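Long-range contacts in PpBBE-like 1 D396N (Physcomitrella patens subsp. patens, PDB 6EO5), which probably oxidises cellobiose with FAD as cofactor, as a berberine bridge enzyme-like oxidase of the VAO family, here in an engineered variant: residues T223-R228 and S265-T270; K237-F242 and A255-D260; V97-F102 and Y205-Q210. One frame throughout, in Å; residues are numbered along the deposited sequence.

Contacts 1 and 2 belong to one seven-stranded antiparallel sheet and the helix packed on it. Their centres are 10 Å apart, and strands 264-271 and 253-259 are neighbours in the sheet, joined by probable hydrogen bonds from Ala256 N to Glu268 O and from Tyr258 N to Trp266 O, both 2.8 Å. Along the chain, contact 2 is nested within the loop that contact 1 closes. Contact 3 comes earlier, across the chain's centre, 35 Å from contact 1 and 38 Å from contact 2, centre to centre. It holds the adenine of FAD, whereas the side chains of Glu268 and Phe257 lie about 10 Å and 14 Å from the cofactor.

Contact 1 (T223-R228 and S265-T270); sequences THFKYR and SWLEGT
Phe225 with Gly269 and Tyr227 with Leu267 form the hydrogen-bonded pairs of two antiparallel strands, whose segment axes approach to 4.6 Å at 174°. His224, Lys226, Arg228, Trp266 and Glu268 share one face of this ladder. His224 sends NE2 to Glu268 OE2 at 3.0 Å; the bond is nearly straight, and the oxygen sits in the ring plane and accepts through its anti lone pair. Next along the face, the extended Lys226 side chain passes over the Trp266 indole. CE rests above the five-membered ring, and NZ lies 3.5 Å from the six-membered centroid, 14° off the normal, a cation-pi geometry. Lys226 NZ makes a long salt bridge to Glu268 OE1, 3.8 Å. Arg228 runs beside Trp266, pointing the same way, a guanidinium face over CZ3, the planes oblique. Tyr258 of the adjoining strand stacks on the same indole. On the other face, Phe225 CG lies between its backbone N and carbonyl carbon (chi1 58°), and the ring folds across Gly269, whose CA stands 3.8 Å from the centroid; helix 279-288 packs on Tyr227 and, with helix 235-246, on Leu267. The neutral indole probably stabilises the lysine cation, while Glu268, its other oxygen bonded to His224, offers opposite charge at longer range.

Contact 2 (K237-F242 and A255-D260); sequences KNFKSF and AAFYMD
Phe242 and Phe257 make the tight part of this helix-on-sheet contact, in which helix 237-242 lies 9.9 Å from strand 255-259 at 162°, axis to axis. Phe257 CB sits 3.5 Å from the Phe242 ring centroid, almost on the normal, a CH-pi contact over the centre of the face. The two rings themselves slide past each other in opposite directions; their planes are not far from parallel, and they barely overlap. Chi1 of Phe239 (-171°) places CG anti to its backbone N; the ring edge is turned to the face of Phe257, an edge-to-face pair with centroids 5.6 Å apart and planes at 83°. At the edge of the Phe257 ring, Asn238 CB approaches CZ to 3.8 Å. Met259 adds a lighter touch, as its CE meets Phe239 CD1 at 3.7 Å. The far side of the helix is looser and polar: Lys237 is exposed, and Lys240, partly exposed, reaches Asp345 in a salt bridge. Tyr365 and helix 345-355 close in on Phe239. Polar needs are met elsewhere: Asn238 binds Ala290 N and, tying the helix to strand 264-271, Ser265 OG. Between helix 237-242 and strand 255-259 the contact is apolar and aromatic, its fit probably depending on how the rings are turned.

Contact 3 (V97-F102 and Y205-Q210); sequences VDMEGF and YGIVTQ. With FAD (flavin-adenine dinucleotide), chain C.
Met99 and Ile207 meet beside the adenine of FAD, in the PCMH-type FAD-binding fold of the VAO family. Met99 SD lies 3.8 Å from Ile207 CG2, and the bend of the side chain at chi2 and chi3 brings CE to 3.6 Å from Val208 O. That carbonyl accepts from the adenine amino group, FAD N6A to Val208 O being 3.0 Å and nearly straight at 175°. The backbone N of the same residue donates to FAD N1A at 3.0 Å, with a more bent angle of 144°. Adenine is thus read by two main-chain bonds from one residue, on the edge that carries N1A and N6A, while Gly206 O comes near C2A.

One step further out are the side chains that hold this strand against segment 97-102. Val97 brings both methyls to Ile207 CD1, CG1 and CG2 alike at 4.2 Å, and Val60 and Val64 of helix 57-70 also touch Ile207. Phe102 lays one ring face under Met99 CE, which stands over the ring centre, and its CE2 reaches Thr209 CB at 3.8 Å. Thr209 belongs to a classic beta bulge with Gln210 opposite Gln174, and its OG1 bonds to Gln174 O.

Farther still, Met99 to Phe102 is a type I turn, which lets the side chains of Met99 and Phe102 both pack against strand 207-210. Asp98, just before the turn, probably helps to set it: OD2 forms a salt bridge with Arg77, and in an Asx turn OD1 accepts from Glu100 N at 2.8 Å, the donor lying nearly on the extended line of its C-O bond.

Contact 1 (T223-R228 and S265-T270)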
loop_
_atom_site.group_PDB
_atom_site.type_symbol
_atom_site.label_atom_id
_atom_site.label_comp_id
_atom_site.label_asym_id
_atom_site.label_seq_id
_atom_site.Cartn_x
_atom_site.Cartn_y
_atom_site.Cartn_z
ATOM N N THR A 223 18.946 1.517 12.906
ATOM C CA THR A 223 19.841 0.473 12.427
ATOM C C THR A 223 19.139 -0.385 11.381
ATOM O O THR A 223 18.040 -0.906 11.614
ATOM C CB THR A 223 20.332 -0.406 13.580
ATOM O OG1 THR A 223 20.967 0.418 14.560
ATOM C CG2 THR A 223 21.320 -1.449 13.075
ATOM N N HIS A 224 19.785 -0.534 10.236
ATOM C CA HIS A 224 19.277 -1.323 9.132
ATOM C C HIS A 224 20.054 -2.633 9.071
ATOM O O HIS A 224 21.284 -2.632 9.154
ATOM C CB HIS A 224 19.410 -0.536 7.824
ATOM C CG HIS A 224 19.127 -1.346 6.602
ATOM N ND1 HIS A 224 20.125 -1.838 5.789
ATOM C CD2 HIS A 224 17.959 -1.766 6.062
ATOM C CE1 HIS A 224 19.582 -2.522 4.797
ATOM N NE2 HIS A 224 18.270 -2.495 4.940
ATOM N N PHE A 225 19.345 -3.750 8.943
ATOM C CA PHE A 225 20.003 -5.040 8.808
ATOM C C PHE A 225 19.386 -5.824 7.661
ATOM O O PHE A 225 18.204 -5.663 7.341
ATOM C CB PHE A 225 19.933 -5.866 10.099
ATOM C CG PHE A 225 18.534 -6.130 10.596
ATOM C CD1 PHE A 225 17.895 -5.213 11.423
ATOM C CD2 PHE A 225 17.877 -7.318 10.274
ATOM C CE1 PHE A 225 16.621 -5.462 11.908
ATOM C CE2 PHE A 225 16.593 -7.579 10.748
ATOM C CZ PHE A 225 15.965 -6.650 11.570
ATOM N N LYS A 226 20.206 -6.668 7.037
ATOM C CA LYS A 226 19.730 -7.556 5.990
ATOM C C LYS A 226 20.651 -8.765 5.936
ATOM O O LYS A 226 21.874 -8.619 5.830
ATOM C CB LYS A 226 19.672 -6.835 4.643
ATOM C CG LYS A 226 19.155 -7.676 3.484
ATOM C CD LYS A 226 18.654 -6.781 2.357
ATOM C CE LYS A 226 18.312 -7.580 1.108
ATOM N NZ LYS A 226 17.631 -6.736 0.087
ATOM N N TYR A 227 20.062 -9.953 6.049
ATOM C CA TYR A 227 20.789 -11.215 5.980
ATOM C C TYR A 227 20.257 -11.975 4.777
ATOM O O TYR A 227 19.055 -12.250 4.698
ATOM C CB TYR A 227 20.627 -12.025 7.271
ATOM C CG TYR A 227 20.888 -11.204 8.515
ATOM C CD1 TYR A 227 22.176 -10.782 8.839
ATOM C CD2 TYR A 227 19.850 -10.825 9.354
ATOM C CE1 TYR A 227 22.419 -10.017 9.963
ATOM C CE2 TYR A 227 20.087 -10.059 10.488
ATOM C CZ TYR A 227 21.379 -9.660 10.786
ATOM O OH TYR A 227 21.627 -8.903 11.909
ATOM N N ARG A 228 21.154 -12.326 3.856
ATOM C CA ARG A 228 20.798 -12.767 2.516
ATOM C C ARG A 228 21.472 -14.099 2.200
ATOM O O ARG A 228 22.593 -14.355 2.648
ATOM C CB ARG A 228 21.208 -11.676 1.510
ATOM C CG ARG A 228 20.814 -11.934 0.104
ATOM C CD ARG A 228 20.882 -10.659 -0.725
ATOM N NE ARG A 228 20.545 -10.961 -2.120
ATOM C CZ ARG A 228 20.250 -10.048 -3.041
ATOM N NH1 ARG A 228 20.234 -8.752 -2.722
ATOM N NH2 ARG A 228 19.961 -10.440 -4.281
ATOM N N SER A 265 16.907 -15.832 -0.724
ATOM C CA SER A 265 16.044 -15.527 0.413
ATOM C C SER A 265 16.770 -14.566 1.345
ATOM O O SER A 265 18.002 -14.579 1.433
ATOM C CB SER A 265 15.626 -16.790 1.181
ATOM O OG SER A 265 16.744 -17.410 1.789
ATOM N N TRP A 266 16.002 -13.727 2.044
ATOM C CA TRP A 266 16.638 -12.812 2.984
ATOM C C TRP A 266 15.660 -12.378 4.064
ATOM O O TRP A 266 14.442 -12.504 3.921
ATOM C CB TRP A 266 17.235 -11.582 2.277
ATOM C CG TRP A 266 16.267 -10.564 1.686
ATOM C CD1 TRP A 266 15.357 -9.783 2.360
ATOM C CD2 TRP A 266 16.177 -10.171 0.304
ATOM N NE1 TRP A 266 14.694 -8.956 1.477
ATOM C CE2 TRP A 266 15.184 -9.172 0.213
ATOM C CE3 TRP A 266 16.847 -10.565 -0.866
ATOM C CZ2 TRP A 266 14.840 -8.577 -0.998
ATOM C CZ3 TRP A 266 16.503 -9.965 -2.064
ATOM C CH2 TRP A 266 15.511 -8.988 -2.120
ATOM N N LEU A 267 16.224 -11.887 5.162
ATOM C CA LEU A 267 15.486 -11.151 6.175
ATOM C C LEU A 267 16.016 -9.730 6.154
ATOM O O LEU A 267 17.225 -9.525 6.265
ATOM C CB LEU A 267 15.656 -11.767 7.563
ATOM C CG LEU A 267 15.012 -10.976 8.699
ATOM C CD1 LEU A 267 13.510 -10.866 8.491
ATOM C CD2 LEU A 267 15.323 -11.603 10.043
ATOM N N GLU A 268 15.129 -8.761 5.972
ATOM C CA GLU A 268 15.500 -7.354 5.993
ATOM C C GLU A 268 14.682 -6.626 7.052
ATOM O O GLU A 268 13.498 -6.918 7.236
ATOM C CB GLU A 268 15.301 -6.705 4.625
ATOM C CG GLU A 268 15.785 -5.268 4.597
ATOM C CD GLU A 268 15.625 -4.595 3.251
ATOM O OE1 GLU A 268 14.951 -5.183 2.369
ATOM O OE2 GLU A 268 16.178 -3.473 3.089
ATOM N N GLY A 269 15.309 -5.678 7.755
ATOM C CA GLY A 269 14.590 -5.018 8.829
ATOM C C GLY A 269 15.211 -3.712 9.273
ATOM O O GLY A 269 16.356 -3.388 8.957
ATOM N N THR A 270 14.420 -2.967 10.037
ATOM C CA THR A 270 14.829 -1.696 10.606
ATOM C C THR A 270 14.602 -1.730 12.109
ATOM O O THR A 270 13.510 -2.090 12.568
ATOM C CB THR A 270 14.053 -0.539 9.973
ATOM O OG1 THR A 270 14.337 -0.493 8.565
ATOM C CG2 THR A 270 14.438 0.790 10.636
#

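Contact 2 (K237-F242 and A255-D260)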
loop_
_atom_site.group_PDB
_atom_site.type_symbol
_atom_site.label_atom_id
_atom_site.label_comp_id
_atom_site.label_asym_id
_atom_site.label_seq_id
_atom_site.Cartn_x
_atom_site.Cartn_y
_atom_site.Cartn_z
ATOM N N LYS A 237 14.769 -24.007 6.043
ATOM C CA LYS A 237 15.421 -23.668 7.298
ATOM C C LYS A 237 15.310 -22.176 7.581
ATOM O O LYS A 237 14.967 -21.770 8.701
ATOM C CB LYS A 237 16.882 -24.124 7.243
ATOM C CG LYS A 237 17.590 -24.192 8.590
ATOM C CD LYS A 237 19.046 -24.610 8.427
ATOM C CE LYS A 237 19.800 -24.485 9.744
ATOM N NZ LYS A 237 19.254 -25.412 10.774
ATOM N N ASN A 238 15.581 -21.337 6.571
ATOM C CA ASN A 238 15.532 -19.895 6.801
ATOM C C ASN A 238 14.112 -19.432 7.104
ATOM O O ASN A 238 13.899 -18.647 8.034
ATOM C CB ASN A 238 16.099 -19.127 5.606
ATOM C CG ASN A 238 17.561 -19.431 5.347
ATOM O OD1 ASN A 238 18.207 -20.117 6.129
ATOM N ND2 ASN A 238 18.091 -18.916 4.245
ATOM N N PHE A 239 13.121 -19.914 6.346
ATOM C CA PHE A 239 11.753 -19.466 6.588
ATOM C C PHE A 239 11.256 -19.920 7.956
ATOM O O PHE A 239 10.625 -19.137 8.678
ATOM C CB PHE A 239 10.791 -19.947 5.494
ATOM C CG PHE A 239 9.441 -19.314 5.614
ATOM C CD1 PHE A 239 9.238 -18.015 5.170
ATOM C CD2 PHE A 239 8.405 -19.963 6.263
ATOM C CE1 PHE A 239 8.023 -17.389 5.324
ATOM C CE2 PHE A 239 7.168 -19.341 6.421
ATOM C CZ PHE A 239 6.983 -18.047 5.946
ATOM N N LYS A 240 11.526 -21.178 8.331
ATOM C CA LYS A 240 11.119 -21.654 9.651
ATOM C C LYS A 240 11.744 -20.811 10.755
ATOM O O LYS A 240 11.073 -20.456 11.733
ATOM C CB LYS A 240 11.495 -23.123 9.824
ATOM C CG LYS A 240 10.940 -23.767 11.080
ATOM C CD LYS A 240 11.121 -25.281 11.010
ATOM C CE LYS A 240 10.801 -25.958 12.334
ATOM N NZ LYS A 240 9.624 -25.284 12.931
ATOM N N SER A 241 13.023 -20.463 10.607
ATOM C CA SER A 241 13.678 -19.636 11.612
ATOM C C SER A 241 13.072 -18.241 11.670
ATOM O O SER A 241 12.957 -17.656 12.754
ATOM C CB SER A 241 15.168 -19.553 11.332
ATOM O OG SER A 241 15.764 -18.736 12.310
ATOM N N PHE A 242 12.689 -17.693 10.513
ATOM C CA PHE A 242 11.981 -16.413 10.483
ATOM C C PHE A 242 10.679 -16.482 11.277
ATOM O O PHE A 242 10.396 -15.600 12.098
ATOM C CB PHE A 242 11.729 -16.000 9.030
ATOM C CG PHE A 242 10.692 -14.917 8.864
ATOM C CD1 PHE A 242 10.932 -13.619 9.321
ATOM C CD2 PHE A 242 9.484 -15.192 8.218
ATOM C CE1 PHE A 242 9.980 -12.613 9.156
ATOM C CE2 PHE A 242 8.521 -14.200 8.045
ATOM C CZ PHE A 242 8.774 -12.900 8.519
ATOM N N ALA A 255 10.347 -6.005 10.281
ATOM C CA ALA A 255 11.138 -6.817 9.373
ATOM C C ALA A 255 10.229 -7.458 8.346
ATOM O O ALA A 255 9.019 -7.586 8.544
ATOM C CB ALA A 255 11.932 -7.910 10.108
ATOM N N ALA A 256 10.838 -7.863 7.241
ATOM C CA ALA A 256 10.160 -8.564 6.167
ATOM C C ALA A 256 11.086 -9.655 5.667
ATOM O O ALA A 256 12.302 -9.461 5.606
ATOM C CB ALA A 256 9.780 -7.628 5.014
ATOM N N PHE A 257 10.514 -10.800 5.328
ATOM C CA PHE A 257 11.265 -11.895 4.741
ATOM C C PHE A 257 10.991 -11.968 3.234
ATOM O O PHE A 257 9.889 -11.658 2.765
ATOM C CB PHE A 257 10.895 -13.207 5.438
ATOM C CG PHE A 257 11.820 -14.346 5.137
ATOM C CD1 PHE A 257 12.913 -14.601 5.955
ATOM C CD2 PHE A 257 11.583 -15.188 4.048
ATOM C CE1 PHE A 257 13.766 -15.665 5.686
ATOM C CE2 PHE A 257 12.428 -16.256 3.782
ATOM C CZ PHE A 257 13.520 -16.493 4.603
ATOM N N TYR A 258 12.010 -12.377 2.476
ATOM C CA TYR A 258 11.923 -12.458 1.026
ATOM C C TYR A 258 12.412 -13.823 0.556
ATOM O O TYR A 258 13.225 -14.475 1.211
ATOM C CB TYR A 258 12.731 -11.329 0.355
ATOM C CG TYR A 258 12.858 -11.434 -1.152
ATOM C CD1 TYR A 258 13.810 -12.281 -1.736
ATOM C CD2 TYR A 258 12.061 -10.670 -1.996
ATOM C CE1 TYR A 258 13.935 -12.395 -3.110
ATOM C CE2 TYR A 258 12.184 -10.773 -3.387
ATOM C CZ TYR A 258 13.125 -11.636 -3.931
ATOM O OH TYR A 258 13.270 -11.755 -5.295
ATOM N N MET A 259 11.919 -14.238 -0.604
ATOM C CA MET A 259 12.139 -15.576 -1.131
ATOM C C MET A 259 11.709 -15.554 -2.591
ATOM O O MET A 259 10.739 -14.876 -2.926
ATOM C CB MET A 259 11.320 -16.581 -0.312
ATOM C CG MET A 259 11.390 -18.014 -0.715
ATOM S SD MET A 259 10.266 -19.009 0.300
ATOM C CE MET A 259 10.888 -18.677 1.936
ATOM N N ASP A 260 12.433 -16.253 -3.460
ATOM C CA ASP A 260 12.033 -16.296 -4.861
ATOM C C ASP A 260 12.534 -17.597 -5.482
ATOM O O ASP A 260 13.388 -18.278 -4.899
ATOM C CB ASP A 260 12.517 -15.044 -5.625
ATOM C CG ASP A 260 14.007 -15.036 -5.925
ATOM O OD1 ASP A 260 14.604 -16.100 -6.207
ATOM O OD2 ASP A 260 14.581 -13.926 -5.914
#

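Contact 3 (V97-F102 and Y205-Q210)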
loop_
_atom_site.group_PDB
_atom_site.type_symbol
_atom_site.label_atom_id
_atom_site.label_comp_id
_atom_site.label_asym_id
_atom_site.label_seq_id
_atom_site.Cartn_x
_atom_site.Cartn_y
_atom_site.Cartn_z
ATOM N N VAL A 97 -9.257 11.380 -12.430
ATOM C CA VAL A 97 -8.996 12.641 -11.739
ATOM C C VAL A 97 -7.635 12.505 -11.058
ATOM O O VAL A 97 -7.529 12.106 -9.898
ATOM C CB VAL A 97 -10.103 12.972 -10.751
ATOM C CG1 VAL A 97 -9.838 14.329 -10.088
ATOM C CG2 VAL A 97 -11.442 12.932 -11.457
ATOM N N ASP A 98 -6.578 12.844 -11.791
ATOM C CA ASP A 98 -5.216 12.761 -11.275
ATOM C C ASP A 98 -4.969 13.900 -10.288
ATOM O O ASP A 98 -5.027 15.076 -10.660
ATOM C CB ASP A 98 -4.225 12.802 -12.436
ATOM C CG ASP A 98 -2.788 12.605 -11.994
ATOM O OD1 ASP A 98 -2.337 13.268 -11.035
ATOM O OD2 ASP A 98 -2.098 11.782 -12.623
ATOM N N MET A 99 -4.677 13.552 -9.035
ATOM C CA MET A 99 -4.576 14.516 -7.948
ATOM C C MET A 99 -3.157 15.061 -7.754
ATOM O O MET A 99 -2.826 15.539 -6.662
ATOM C CB MET A 99 -5.085 13.882 -6.653
ATOM C CG MET A 99 -6.551 13.529 -6.709
ATOM S SD MET A 99 -7.583 15.006 -6.822
ATOM C CE MET A 99 -7.519 15.584 -5.119
ATOM N N GLU A 100 -2.333 15.024 -8.804
ATOM C CA GLU A 100 -0.924 15.387 -8.706
ATOM C C GLU A 100 -0.710 16.807 -8.194
ATOM O O GLU A 100 0.347 17.110 -7.625
ATOM C CB GLU A 100 -0.308 15.225 -10.084
ATOM C CG GLU A 100 1.144 15.513 -10.233
ATOM C CD GLU A 100 1.577 15.230 -11.655
ATOM O OE1 GLU A 100 0.796 15.559 -12.590
ATOM O OE2 GLU A 100 2.668 14.643 -11.829
ATOM N N GLY A 101 -1.687 17.692 -8.394
ATOM C CA GLY A 101 -1.563 19.078 -8.004
ATOM C C GLY A 101 -1.816 19.379 -6.549
ATOM O O GLY A 101 -1.707 20.536 -6.136
ATOM N N PHE A 102 -2.146 18.377 -5.742
ATOM C CA PHE A 102 -2.440 18.586 -4.324
ATOM C C PHE A 102 -1.213 18.181 -3.514
ATOM O O PHE A 102 -1.100 17.041 -3.052
ATOM C CB PHE A 102 -3.677 17.803 -3.912
ATOM C CG PHE A 102 -4.953 18.400 -4.403
ATOM C CD1 PHE A 102 -5.263 18.387 -5.752
ATOM C CD2 PHE A 102 -5.853 18.970 -3.515
ATOM C CE1 PHE A 102 -6.451 18.940 -6.214
ATOM C CE2 PHE A 102 -7.046 19.525 -3.965
ATOM C CZ PHE A 102 -7.342 19.512 -5.316
ATOM N N TYR A 205 -15.824 6.264 -1.632
ATOM C CA TYR A 205 -16.575 7.266 -0.880
ATOM C C TYR A 205 -16.323 8.689 -1.349
ATOM O O TYR A 205 -16.812 9.626 -0.713
ATOM C CB TYR A 205 -16.268 7.164 0.617
ATOM C CG TYR A 205 -16.636 5.821 1.192
ATOM C CD1 TYR A 205 -15.723 4.774 1.200
ATOM C CD2 TYR A 205 -17.902 5.587 1.699
ATOM C CE1 TYR A 205 -16.062 3.534 1.716
ATOM C CE2 TYR A 205 -18.252 4.347 2.216
ATOM C CZ TYR A 205 -17.329 3.325 2.224
ATOM O OH TYR A 205 -17.672 2.096 2.745
ATOM N N GLY A 206 -15.597 8.883 -2.439
ATOM C CA GLY A 206 -15.318 10.220 -2.905
ATOM C C GLY A 206 -13.836 10.425 -3.090
ATOM O O GLY A 206 -13.033 9.491 -2.988
ATOM N N ILE A 207 -13.461 11.671 -3.357
ATOM C CA ILE A 207 -12.100 12.024 -3.732
ATOM C C ILE A 207 -11.478 12.765 -2.555
ATOM O O ILE A 207 -11.795 13.932 -2.312
ATOM C CB ILE A 207 -12.073 12.867 -5.010
ATOM C CG1 ILE A 207 -12.729 12.075 -6.142
ATOM C CG2 ILE A 207 -10.645 13.283 -5.340
ATOM C CD1 ILE A 207 -12.706 12.747 -7.462
ATOM N N VAL A 208 -10.598 12.085 -1.814
ATOM C CA VAL A 208 -9.866 12.728 -0.729
ATOM C C VAL A 208 -8.928 13.773 -1.314
ATOM O O VAL A 208 -8.174 13.497 -2.256
ATOM C CB VAL A 208 -9.095 11.691 0.104
ATOM C CG1 VAL A 208 -8.176 12.393 1.116
ATOM C CG2 VAL A 208 -10.060 10.765 0.825
ATOM N N THR A 209 -8.984 14.990 -0.773
ATOM C CA THR A 209 -8.114 16.064 -1.236
ATOM C C THR A 209 -6.936 16.321 -0.312
ATOM O O THR A 209 -5.874 16.733 -0.791
ATOM C CB THR A 209 -8.904 17.364 -1.409
ATOM O OG1 THR A 209 -9.611 17.651 -0.195
ATOM C CG2 THR A 209 -9.884 17.236 -2.568
ATOM N N GLN A 210 -7.082 16.084 0.992
ATOM C CA GLN A 210 -5.929 16.195 1.869
ATOM C C GLN A 210 -6.084 15.286 3.082
ATOM O O GLN A 210 -7.193 14.907 3.474
ATOM C CB GLN A 210 -5.690 17.643 2.308
ATOM C CG GLN A 210 -6.677 18.200 3.310
ATOM C CD GLN A 210 -6.152 19.471 3.952
ATOM O OE1 GLN A 210 -5.382 20.217 3.338
ATOM N NE2 GLN A 210 -6.547 19.714 5.200
HETATM P PA FAD C . -3.365 4.500 -7.033
HETATM O O1A FAD C . -3.384 3.473 -8.155
HETATM O O2A FAD C . -3.286 5.909 -7.563
HETATM O O5B FAD C . -4.589 4.349 -5.993
HETATM C C5B FAD C . -5.052 3.084 -5.572
HETATM C C4B FAD C . -6.539 3.132 -5.242
HETATM O O4B FAD C . -6.812 4.211 -4.368
HETATM C C3B FAD C . -7.392 3.353 -6.479
HETATM O O3B FAD C . -8.632 2.707 -6.288
HETATM C C2B FAD C . -7.611 4.842 -6.471
HETATM O O2B FAD C . -8.776 5.205 -7.169
HETATM C C1B FAD C . -7.690 5.142 -4.979
HETATM N N9A FAD C . -7.303 6.550 -4.740
HETATM C C8A FAD C . -6.148 7.169 -5.158
HETATM N N7A FAD C . -6.177 8.460 -4.761
HETATM C C5A FAD C . -7.334 8.679 -4.101
HETATM C C6A FAD C . -7.863 9.810 -3.508
HETATM N N6A FAD C . -7.180 10.949 -3.534
HETATM N N1A FAD C . -9.093 9.745 -2.890
HETATM C C2A FAD C . -9.792 8.560 -2.882
HETATM N N3A FAD C . -9.266 7.434 -3.479
HETATM C C4A FAD C . -8.055 7.494 -4.083
HETATM N N1 FAD C . 2.069 -1.372 0.102
HETATM C C2 FAD C . 2.453 -1.316 1.446
HETATM O O2 FAD C . 1.626 -1.338 2.383
HETATM N N3 FAD C . 3.800 -1.217 1.753
HETATM C C4 FAD C . 4.749 -1.184 0.753
HETATM O O4 FAD C . 5.934 -1.083 1.054
HETATM C C4X FAD C . 4.369 -1.243 -0.579
HETATM N N5 FAD C . 5.321 -1.162 -1.573
HETATM C C5X FAD C . 4.937 -0.898 -2.874
HETATM C C6 FAD C . 5.911 -0.679 -3.842
HETATM C C7 FAD C . 5.588 -0.287 -5.150
HETATM C C7M FAD C . 6.678 -0.041 -6.169
HETATM C C8 FAD C . 4.224 -0.228 -5.508
HETATM C C8M FAD C . 3.797 0.073 -6.932
HETATM C C9 FAD C . 3.253 -0.543 -4.538
HETATM C C9A FAD C . 3.585 -0.861 -3.209
HETATM N N10 FAD C . 2.643 -1.218 -2.235
HETATM C C10 FAD C . 3.018 -1.296 -0.908
HETATM C "C1'" FAD C . 1.180 -1.241 -2.531
HETATM C "C2'" FAD C . 0.604 0.152 -2.291
HETATM O "O2'" FAD C . 0.390 0.429 -0.926
HETATM C "C3'" FAD C . -0.714 0.259 -3.024
HETATM O "O3'" FAD C . -0.425 0.024 -4.381
HETATM C "C4'" FAD C . -1.331 1.636 -2.798
HETATM O "O4'" FAD C . -2.739 1.510 -2.831
HETATM C "C5'" FAD C . -0.826 2.633 -3.838
HETATM O "O5'" FAD C . -1.458 3.894 -3.757
HETATM P P FAD C . -1.325 4.901 -5.016
HETATM O O1P FAD C . -1.945 6.232 -4.661
HETATM O O2P FAD C . 0.083 5.041 -5.530
HETATM O O3P FAD C . -2.062 4.083 -6.188
#